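Local structure of ectoine hydroxylase (Sphingopyxis alaskensis, 4MHR) at residues A[38-43]-A[123-128]; A[127-132]-A[272-277]; A[131-136]-A[299-304]. The protein catalyses the iron(II)- and 2-oxoglutarate-dependent hydroxylation of the compatible solute L-ectoine to 5-hydroxyectoine, an osmolyte that helps the bacterium survive osmotic stress. All coordinates share one frame; numbering follows the deposited sequence.

In the fold
From the N terminus, the chain first lays the loop just ahead of helix 43-52 against the end of helix 117-127; interaction 1 closes there. That helix ends in a Schellman turn at Gly128, and the chain runs on into strand 131-141, so interaction 2 starts on Leu127 and Gly128, where interaction 1 stops. Interaction 2 pairs the strand with the end of strand 264-273, some 140 residues later. Interaction 3 starts from the same strand and reaches further, to the C-terminal loop 299-304, so the loop closed by interaction 2 nests almost wholly within it. Arg124 links the contacts, forming a salt bridge with Glu130 and packing on Val131 and Val303.

Interaction 1 of 3, residues A[38-43]-A[123-128]; sequences DAPISA and ARFLLG
Phe125 turns one face of its ring to the methyl of Ala39, whose CB lies 4.0 Å from the ring centroid in a CH-pi contact displaced toward the rim. A methyl suits this place because it can come down on the ring without a longer chain in the way. Pro40 crosses the base of the same side chain, its CD 3.7 Å from Phe125 CB. Ile41 approaches obliquely near the other ortho and meta carbons, with CD1 3.9 Å from Phe125 CE2. Phe125 CG, anti to the backbone N (chi1 174°), points from the helix toward the loop. This is a loop-on-helix contact in the helical part that flanks the cupin sheet: residues 38-43 lead into helix 43-52, where Ser42 is the N-cap, and Ala46 of that helix also touches the Phe125 side chain. An alanine in place of Phe125 would probably leave the Ala39 methyl without the ring face it rests on, take away part of the packing of Ile41, and open a gap between loop and helix. Ile41 CD1 also reaches Leu126 CD2 at 3.9 Å, the two chains crossing at about a right angle, and Leu126 also touches Leu170 of strand 169-175.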
loop_
_atom_site.group_PDB
_atom_site.type_symbol
_atom_site.label_atom_id
_atom_site.label_comp_id
_atom_site.label_asym_id
_atom_site.label_seq_id
_atom_site.Cartn_x
_atom_site.Cartn_y
_atom_site.Cartn_z
ATOM N N ASP A 38 -5.605 -5.110 24.806
ATOM C CA ASP A 38 -4.233 -4.816 24.477
ATOM C C ASP A 38 -4.012 -4.496 22.989
ATOM O O ASP A 38 -2.912 -4.156 22.614
ATOM C CB ASP A 38 -3.364 -6.036 24.789
ATOM C CG ASP A 38 -3.111 -6.244 26.296
ATOM O OD1 ASP A 38 -3.561 -5.453 27.148
ATOM O OD2 ASP A 38 -2.451 -7.249 26.628
ATOM N N ALA A 39 -4.996 -4.660 22.113
ATOM C CA ALA A 39 -4.742 -4.328 20.711
ATOM C C ALA A 39 -4.445 -2.829 20.527
ATOM O O ALA A 39 -4.967 -2.007 21.256
ATOM C CB ALA A 39 -5.897 -4.745 19.860
ATOM N N PRO A 40 -3.656 -2.462 19.501
ATOM C CA PRO A 40 -3.338 -1.086 19.167
ATOM C C PRO A 40 -4.436 -0.320 18.458
ATOM O O PRO A 40 -4.288 0.858 18.248
ATOM C CB PRO A 40 -2.098 -1.215 18.317
ATOM C CG PRO A 40 -2.266 -2.546 17.620
ATOM C CD PRO A 40 -2.975 -3.415 18.618
ATOM N N ILE A 41 -5.564 -0.944 18.143
ATOM C CA ILE A 41 -6.702 -0.222 17.594
ATOM C C ILE A 41 -7.953 -0.678 18.350
ATOM O O ILE A 41 -7.915 -1.686 19.035
ATOM C CB ILE A 41 -6.874 -0.503 16.094
ATOM C CG1 ILE A 41 -6.934 -1.999 15.803
ATOM C CG2 ILE A 41 -5.711 0.106 15.267
ATOM C CD1 ILE A 41 -7.125 -2.299 14.308
ATOM N N SER A 42 -9.047 0.054 18.210
ATOM C CA SER A 42 -10.228 -0.236 18.958
ATOM C C SER A 42 -10.947 -1.422 18.323
ATOM O O SER A 42 -10.621 -1.837 17.216
ATOM C CB SER A 42 -11.133 1.006 18.925
ATOM O OG SER A 42 -11.667 1.109 17.618
ATOM N N ALA A 43 -11.978 -1.950 18.993
ATOM C CA ALA A 43 -12.642 -3.141 18.483
ATOM C C ALA A 43 -13.404 -2.737 17.215
ATOM O O ALA A 43 -13.392 -3.436 16.188
ATOM C CB ALA A 43 -13.560 -3.736 19.537
ATOM N N ALA A 123 0.289 -3.078 12.108
ATOM C CA ALA A 123 0.542 -4.163 11.180
ATOM C C ALA A 123 0.632 -5.537 11.860
ATOM O O ALA A 123 0.115 -6.553 11.321
ATOM C CB ALA A 123 1.814 -3.960 10.377
ATOM N N ARG A 124 1.420 -5.602 12.913
ATOM C CA ARG A 124 1.631 -6.878 13.600
ATOM C C ARG A 124 0.278 -7.388 14.146
ATOM O O ARG A 124 0.033 -8.538 14.157
ATOM C CB ARG A 124 2.636 -6.712 14.765
ATOM C CG ARG A 124 4.049 -6.477 14.234
ATOM C CD ARG A 124 4.968 -5.848 15.295
ATOM N NE ARG A 124 5.201 -6.866 16.278
ATOM C CZ ARG A 124 4.640 -6.916 17.475
ATOM N NH1 ARG A 124 3.870 -5.935 17.931
ATOM N NH2 ARG A 124 4.869 -7.976 18.219
ATOM N N PHE A 125 -0.560 -6.497 14.666
ATOM C CA PHE A 125 -1.928 -6.912 15.096
ATOM C C PHE A 125 -2.766 -7.453 13.897
ATOM O O PHE A 125 -3.324 -8.578 13.903
ATOM C CB PHE A 125 -2.667 -5.731 15.743
ATOM C CG PHE A 125 -4.085 -6.071 16.043
ATOM C CD1 PHE A 125 -4.366 -6.933 17.057
ATOM C CD2 PHE A 125 -5.132 -5.595 15.248
ATOM C CE1 PHE A 125 -5.702 -7.353 17.271
ATOM C CE2 PHE A 125 -6.428 -5.945 15.494
ATOM C CZ PHE A 125 -6.698 -6.852 16.487
ATOM N N LEU A 126 -2.913 -6.629 12.886
ATOM C CA LEU A 126 -3.796 -6.948 11.755
ATOM C C LEU A 126 -3.340 -8.201 11.007
ATOM O O LEU A 126 -4.200 -8.986 10.511
ATOM C CB LEU A 126 -3.918 -5.789 10.758
ATOM C CG LEU A 126 -4.658 -4.592 11.321
ATOM C CD1 LEU A 126 -4.621 -3.454 10.309
ATOM C CD2 LEU A 126 -6.107 -4.927 11.629
ATOM N N LEU A 127 -2.031 -8.399 10.959
ATOM C CA LEU A 127 -1.436 -9.568 10.292
ATOM C C LEU A 127 -1.141 -10.798 11.215
ATOM O O LEU A 127 -0.842 -11.914 10.740
ATOM C CB LEU A 127 -0.232 -9.147 9.488
ATOM C CG LEU A 127 -0.448 -8.043 8.471
ATOM C CD1 LEU A 127 0.821 -7.663 7.711
ATOM C CD2 LEU A 127 -1.532 -8.503 7.521
ATOM N N GLY A 128 -1.373 -10.624 12.494
ATOM C CA GLY A 128 -1.236 -11.661 13.519
ATOM C C GLY A 128 0.126 -12.279 13.512
ATOM O O GLY A 128 0.215 -13.447 13.493
#

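Interaction 2 of 3, residues A[127-132]-A[272-277]; sequences LGDEVY and NAVSNR
The Tyr132 ring and the Asn272 amide lie side by side and point the same way, their planes 56° apart; at the ring edge, in its plane, sits the carbonyl oxygen of Ala273, 3.6 Å from Tyr132 CE1. Asn272 ND2 donates to Tyr132 OH, 3.0 Å away and close to the amide plane. The same nitrogen also donates to Asn276 O, from above that carbonyl's plane, while Asn272 OD1 accepts in plane, on a lone pair, from Asn276 ND2. Both ends of the amide are thus engaged, which fixes its flip; an amide suits the place, since it offers a donor and an acceptor on one flat group.

Asp129 uses a single oxygen to hold the turn after strand 264-273. Its OD2 takes the hydroxyl of Ser275 at 2.6 Å on the anti side and Ser275 N at 3.0 Å on the syn side, the two donors arriving from opposite faces of the carboxylate plane. Asp129 CG stands anti to the backbone N (chi1 -157°), which directs it toward Ser275. Separately, Asp129 CB rests on Ala273 CB at 3.7 Å. Val274 fits its CG1 against Tyr132 CD1, and its N donates to Glu130 O at 2.9 Å.

Tyr132 and Asn272 form an antiparallel hydrogen-bonded pair, Val131 and Ala273 the adjoining non-hydrogen-bonded one. Strands 131-141 and 264-273 are neighbours in the large cupin sheet, with strand 169-175 beyond the latter; Leu127, in the C-terminal end region of the preceding helix, reaches Ala273 with CD1 and also touches Leu170.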
loop_
_atom_site.group_PDB
_atom_site.type_symbol
_atom_site.label_atom_id
_atom_site.label_comp_id
_atom_site.label_asym_id
_atom_site.label_seq_id
_atom_site.Cartn_x
_atom_site.Cartn_y
_atom_site.Cartn_z
ATOM N N LEU A 127 -2.031 -8.399 10.959
ATOM C CA LEU A 127 -1.436 -9.568 10.292
ATOM C C LEU A 127 -1.141 -10.798 11.215
ATOM O O LEU A 127 -0.842 -11.914 10.740
ATOM C CB LEU A 127 -0.232 -9.147 9.488
ATOM C CG LEU A 127 -0.448 -8.043 8.471
ATOM C CD1 LEU A 127 0.821 -7.663 7.711
ATOM C CD2 LEU A 127 -1.532 -8.503 7.521
ATOM N N GLY A 128 -1.373 -10.624 12.494
ATOM C CA GLY A 128 -1.236 -11.661 13.519
ATOM C C GLY A 128 0.126 -12.279 13.512
ATOM O O GLY A 128 0.215 -13.447 13.493
ATOM N N ASP A 129 1.186 -11.494 13.418
ATOM C CA ASP A 129 2.520 -12.060 13.196
ATOM C C ASP A 129 3.543 -10.947 13.339
ATOM O O ASP A 129 3.208 -9.795 13.308
ATOM C CB ASP A 129 2.620 -12.650 11.762
ATOM C CG ASP A 129 3.740 -13.741 11.598
ATOM O OD1 ASP A 129 4.449 -13.966 12.572
ATOM O OD2 ASP A 129 3.898 -14.329 10.493
ATOM N N GLU A 130 4.804 -11.298 13.528
ATOM C CA GLU A 130 5.893 -10.384 13.173
ATOM C C GLU A 130 5.859 -10.037 11.666
ATOM O O GLU A 130 5.407 -10.845 10.811
ATOM C CB GLU A 130 7.254 -11.050 13.547
ATOM C CG GLU A 130 7.398 -11.352 15.076
ATOM C CD GLU A 130 7.089 -10.162 15.944
ATOM O OE1 GLU A 130 7.421 -8.979 15.586
ATOM O OE2 GLU A 130 6.408 -10.377 16.970
ATOM N N VAL A 131 6.382 -8.883 11.315
ATOM C CA VAL A 131 6.244 -8.374 9.927
ATOM C C VAL A 131 7.567 -7.879 9.362
ATOM O O VAL A 131 8.498 -7.598 10.106
ATOM C CB VAL A 131 5.267 -7.177 9.880
ATOM C CG1 VAL A 131 3.883 -7.623 10.217
ATOM C CG2 VAL A 131 5.675 -6.104 10.858
ATOM N N TYR A 132 7.632 -7.747 8.055
ATOM C CA TYR A 132 8.785 -7.133 7.429
ATOM C C TYR A 132 8.256 -6.316 6.253
ATOM O O TYR A 132 7.043 -6.391 5.897
ATOM C CB TYR A 132 9.795 -8.225 7.006
ATOM C CG TYR A 132 9.322 -9.009 5.807
ATOM C CD1 TYR A 132 8.393 -10.038 5.936
ATOM C CD2 TYR A 132 9.749 -8.699 4.563
ATOM C CE1 TYR A 132 7.956 -10.715 4.853
ATOM C CE2 TYR A 132 9.285 -9.396 3.433
ATOM C CZ TYR A 132 8.405 -10.395 3.606
ATOM O OH TYR A 132 7.892 -11.109 2.547
ATOM N N ASN A 272 4.380 -7.213 5.251
ATOM C CA ASN A 272 3.993 -8.609 5.082
ATOM C C ASN A 272 4.288 -9.436 6.359
ATOM O O ASN A 272 5.229 -9.163 7.042
ATOM C CB ASN A 272 4.692 -9.219 3.874
ATOM C CG ASN A 272 4.079 -10.585 3.460
ATOM O OD1 ASN A 272 2.889 -10.877 3.669
ATOM N ND2 ASN A 272 4.891 -11.412 2.806
ATOM N N ALA A 273 3.479 -10.446 6.660
ATOM C CA ALA A 273 3.773 -11.326 7.778
ATOM C C ALA A 273 5.042 -12.127 7.414
ATOM O O ALA A 273 5.198 -12.605 6.254
ATOM C CB ALA A 273 2.588 -12.290 8.041
ATOM N N VAL A 274 5.937 -12.279 8.370
ATOM C CA VAL A 274 7.163 -13.131 8.116
ATOM C C VAL A 274 6.827 -14.570 7.711
ATOM O O VAL A 274 7.527 -15.114 6.892
ATOM C CB VAL A 274 8.184 -13.098 9.286
ATOM C CG1 VAL A 274 8.685 -11.696 9.585
ATOM C CG2 VAL A 274 7.549 -13.682 10.556
ATOM N N SER A 275 5.721 -15.137 8.208
ATOM C CA SER A 275 5.207 -16.446 7.807
ATOM C C SER A 275 4.568 -16.493 6.380
ATOM O O SER A 275 4.376 -17.544 5.813
ATOM C CB SER A 275 4.195 -16.988 8.870
ATOM O OG SER A 275 3.038 -16.179 8.942
ATOM N N ASN A 276 4.296 -15.360 5.766
ATOM C CA ASN A 276 3.772 -15.329 4.386
ATOM C C ASN A 276 4.869 -15.004 3.374
ATOM O O ASN A 276 4.655 -14.263 2.426
ATOM C CB ASN A 276 2.708 -14.237 4.354
ATOM C CG ASN A 276 1.861 -14.276 3.105
ATOM O OD1 ASN A 276 1.549 -15.330 2.575
ATOM N ND2 ASN A 276 1.460 -13.098 2.628
ATOM N N ARG A 277 6.090 -15.468 3.636
ATOM C CA ARG A 277 7.267 -15.046 2.866
ATOM C C ARG A 277 7.142 -15.600 1.445
ATOM O O ARG A 277 6.489 -16.570 1.204
ATOM C CB ARG A 277 8.591 -15.479 3.531
ATOM C CG ARG A 277 9.053 -16.862 3.106
ATOM C CD ARG A 277 9.980 -17.558 4.111
ATOM N NE ARG A 277 11.153 -18.154 3.456
ATOM C CZ ARG A 277 11.118 -19.077 2.489
ATOM N NH1 ARG A 277 9.966 -19.559 2.021
ATOM N NH2 ARG A 277 12.255 -19.521 1.970
#

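Interaction 3 of 3, residues A[131-136]-A[299-304]; sequences VYIHQS and AALRVE
Leu301 N donates to Val131 O at 2.8 Å, so that a chain segment without regular secondary structure is held beside strand 131-141 by one direct backbone bond. A water adds a second link: although other acceptors compete for its protons, it joins Val131 N, from which it accepts at 3.0 Å, to Leu301 O, 3.1 Å away.

Leu301 carries most of the side-chain contact. Its CB sits close to the bonded carbonyl, 3.2 Å from Val131 O. Of the two methyls at its end, CD2 does the touching. That methyl lies 4.4 Å from Val131 CG2 and equally far from Ile133 CD1, a loose apolar contact with two residues that alternate along the strand. Their branched aliphatic chains suit a strand against which another part of the chain packs, and leucine offers a forked end that can meet both. Leu301 also touches Tyr271 of strand 264-273.

Tyr132, between those two residues, meets the loop through its base: CB is 3.5 Å from Ala299 O, and Pro298 touches the same side chain. Small Ala300 allows the backbone to come near, its CA 3.6 Å from Val131 O, and its methyl packs on Glu130. Further along the loop, the Val303 side chain packs on helix 117-127, touching Ala117, Asp121 and Arg124.

At His134 the strand turns a corner and then offers Gln135, which binds L-ectoine. The contact thus joins loop 299-304 to the start of strand 131-141 in the cupin sheet of this PhyH-family dioxygenase, a few residues upstream of its substrate site.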
loop_
_atom_site.group_PDB
_atom_site.type_symbol
_atom_site.label_atom_id
_atom_site.label_comp_id
_atom_site.label_asym_id
_atom_site.label_seq_id
_atom_site.Cartn_x
_atom_site.Cartn_y
_atom_site.Cartn_z
ATOM N N VAL A 131 6.382 -8.883 11.315
ATOM C CA VAL A 131 6.244 -8.374 9.927
ATOM C C VAL A 131 7.567 -7.879 9.362
ATOM O O VAL A 131 8.498 -7.598 10.106
ATOM C CB VAL A 131 5.267 -7.177 9.880
ATOM C CG1 VAL A 131 3.883 -7.623 10.217
ATOM C CG2 VAL A 131 5.675 -6.104 10.858
ATOM N N TYR A 132 7.632 -7.747 8.055
ATOM C CA TYR A 132 8.785 -7.133 7.429
ATOM C C TYR A 132 8.256 -6.316 6.253
ATOM O O TYR A 132 7.043 -6.391 5.897
ATOM C CB TYR A 132 9.795 -8.225 7.006
ATOM C CG TYR A 132 9.322 -9.009 5.807
ATOM C CD1 TYR A 132 8.393 -10.038 5.936
ATOM C CD2 TYR A 132 9.749 -8.699 4.563
ATOM C CE1 TYR A 132 7.956 -10.715 4.853
ATOM C CE2 TYR A 132 9.285 -9.396 3.433
ATOM C CZ TYR A 132 8.405 -10.395 3.606
ATOM O OH TYR A 132 7.892 -11.109 2.547
ATOM N N ILE A 133 9.129 -5.471 5.710
ATOM C CA ILE A 133 8.800 -4.584 4.587
ATOM C C ILE A 133 8.924 -5.319 3.284
ATOM O O ILE A 133 10.011 -5.655 2.902
ATOM C CB ILE A 133 9.634 -3.286 4.567
ATOM C CG1 ILE A 133 9.452 -2.536 5.894
ATOM C CG2 ILE A 133 9.203 -2.402 3.388
ATOM C CD1 ILE A 133 8.009 -2.172 6.211
ATOM N N HIS A 134 7.796 -5.630 2.635
ATOM C CA HIS A 134 7.814 -6.317 1.328
ATOM C C HIS A 134 8.264 -5.325 0.220
ATOM O O HIS A 134 8.908 -5.683 -0.734
ATOM C CB HIS A 134 6.418 -6.900 1.032
ATOM C CG HIS A 134 6.163 -7.251 -0.405
ATOM N ND1 HIS A 134 6.617 -8.415 -0.998
ATOM C CD2 HIS A 134 5.413 -6.621 -1.345
ATOM C CE1 HIS A 134 6.168 -8.483 -2.240
ATOM N NE2 HIS A 134 5.438 -7.405 -2.478
ATOM N N GLN A 135 7.868 -4.076 0.349
ATOM C CA GLN A 135 8.124 -3.067 -0.671
ATOM C C GLN A 135 7.855 -1.770 -0.008
ATOM O O GLN A 135 6.955 -1.691 0.832
ATOM C CB GLN A 135 7.125 -3.224 -1.810
ATOM C CG GLN A 135 7.251 -2.162 -2.894
ATOM C CD GLN A 135 6.104 -2.257 -3.871
ATOM O OE1 GLN A 135 5.107 -1.498 -3.790
ATOM N NE2 GLN A 135 6.193 -3.227 -4.757
ATOM N N SER A 136 8.543 -0.719 -0.424
ATOM C CA SER A 136 8.243 0.658 -0.028
ATOM C C SER A 136 8.417 1.608 -1.204
ATOM O O SER A 136 9.147 1.291 -2.175
ATOM C CB SER A 136 9.104 1.104 1.126
ATOM O OG SER A 136 10.476 1.247 0.797
ATOM N N ALA A 299 13.938 -11.253 7.860
ATOM C CA ALA A 299 13.909 -11.123 9.311
ATOM C C ALA A 299 12.862 -10.087 9.692
ATOM O O ALA A 299 12.537 -9.197 8.914
ATOM C CB ALA A 299 15.273 -10.707 9.851
ATOM N N ALA A 300 12.406 -10.203 10.922
ATOM C CA ALA A 300 11.367 -9.361 11.489
ATOM C C ALA A 300 11.840 -7.926 11.674
ATOM O O ALA A 300 12.947 -7.669 12.159
ATOM C CB ALA A 300 10.895 -9.940 12.823
ATOM N N LEU A 301 11.007 -6.997 11.232
ATOM C CA LEU A 301 11.161 -5.604 11.541
ATOM C C LEU A 301 11.235 -5.371 13.065
ATOM O O LEU A 301 10.438 -5.894 13.809
ATOM C CB LEU A 301 9.986 -4.860 10.940
ATOM C CG LEU A 301 9.987 -3.358 11.001
ATOM C CD1 LEU A 301 11.150 -2.730 10.189
ATOM C CD2 LEU A 301 8.634 -2.913 10.465
ATOM N N ARG A 302 12.195 -4.584 13.534
ATOM C CA ARG A 302 12.286 -4.285 14.990
ATOM C C ARG A 302 11.504 -3.025 15.192
ATOM O O ARG A 302 11.715 -2.119 14.459
ATOM C CB ARG A 302 13.760 -4.015 15.369
ATOM C CG ARG A 302 14.004 -3.672 16.814
ATOM C CD ARG A 302 14.783 -2.374 16.930
ATOM N NE ARG A 302 15.584 -2.282 18.149
ATOM C CZ ARG A 302 15.104 -1.994 19.348
ATOM N NH1 ARG A 302 13.798 -1.760 19.521
ATOM N NH2 ARG A 302 15.928 -1.936 20.388
ATOM N N VAL A 303 10.586 -2.978 16.158
ATOM C CA VAL A 303 9.756 -1.824 16.369
ATOM C C VAL A 303 10.414 -0.737 17.211
ATOM O O VAL A 303 10.946 -1.022 18.277
ATOM C CB VAL A 303 8.420 -2.237 17.033
ATOM C CG1 VAL A 303 7.508 -1.046 17.271
ATOM C CG2 VAL A 303 7.743 -3.313 16.195
ATOM N N GLU A 304 10.272 0.526 16.803
ATOM C CA GLU A 304 10.817 1.653 17.588
ATOM C C GLU A 304 9.709 2.450 18.196
ATOM O O GLU A 304 8.691 2.658 17.587
ATOM C CB GLU A 304 11.623 2.573 16.700
ATOM C CG GLU A 304 12.658 1.839 15.896
ATOM C CD GLU A 304 13.912 1.615 16.718
ATOM O OE1 GLU A 304 13.956 2.079 17.885
ATOM O OE2 GLU A 304 14.816 0.960 16.206
HETATM O O HOH W 1 7.809 -7.444 13.517
#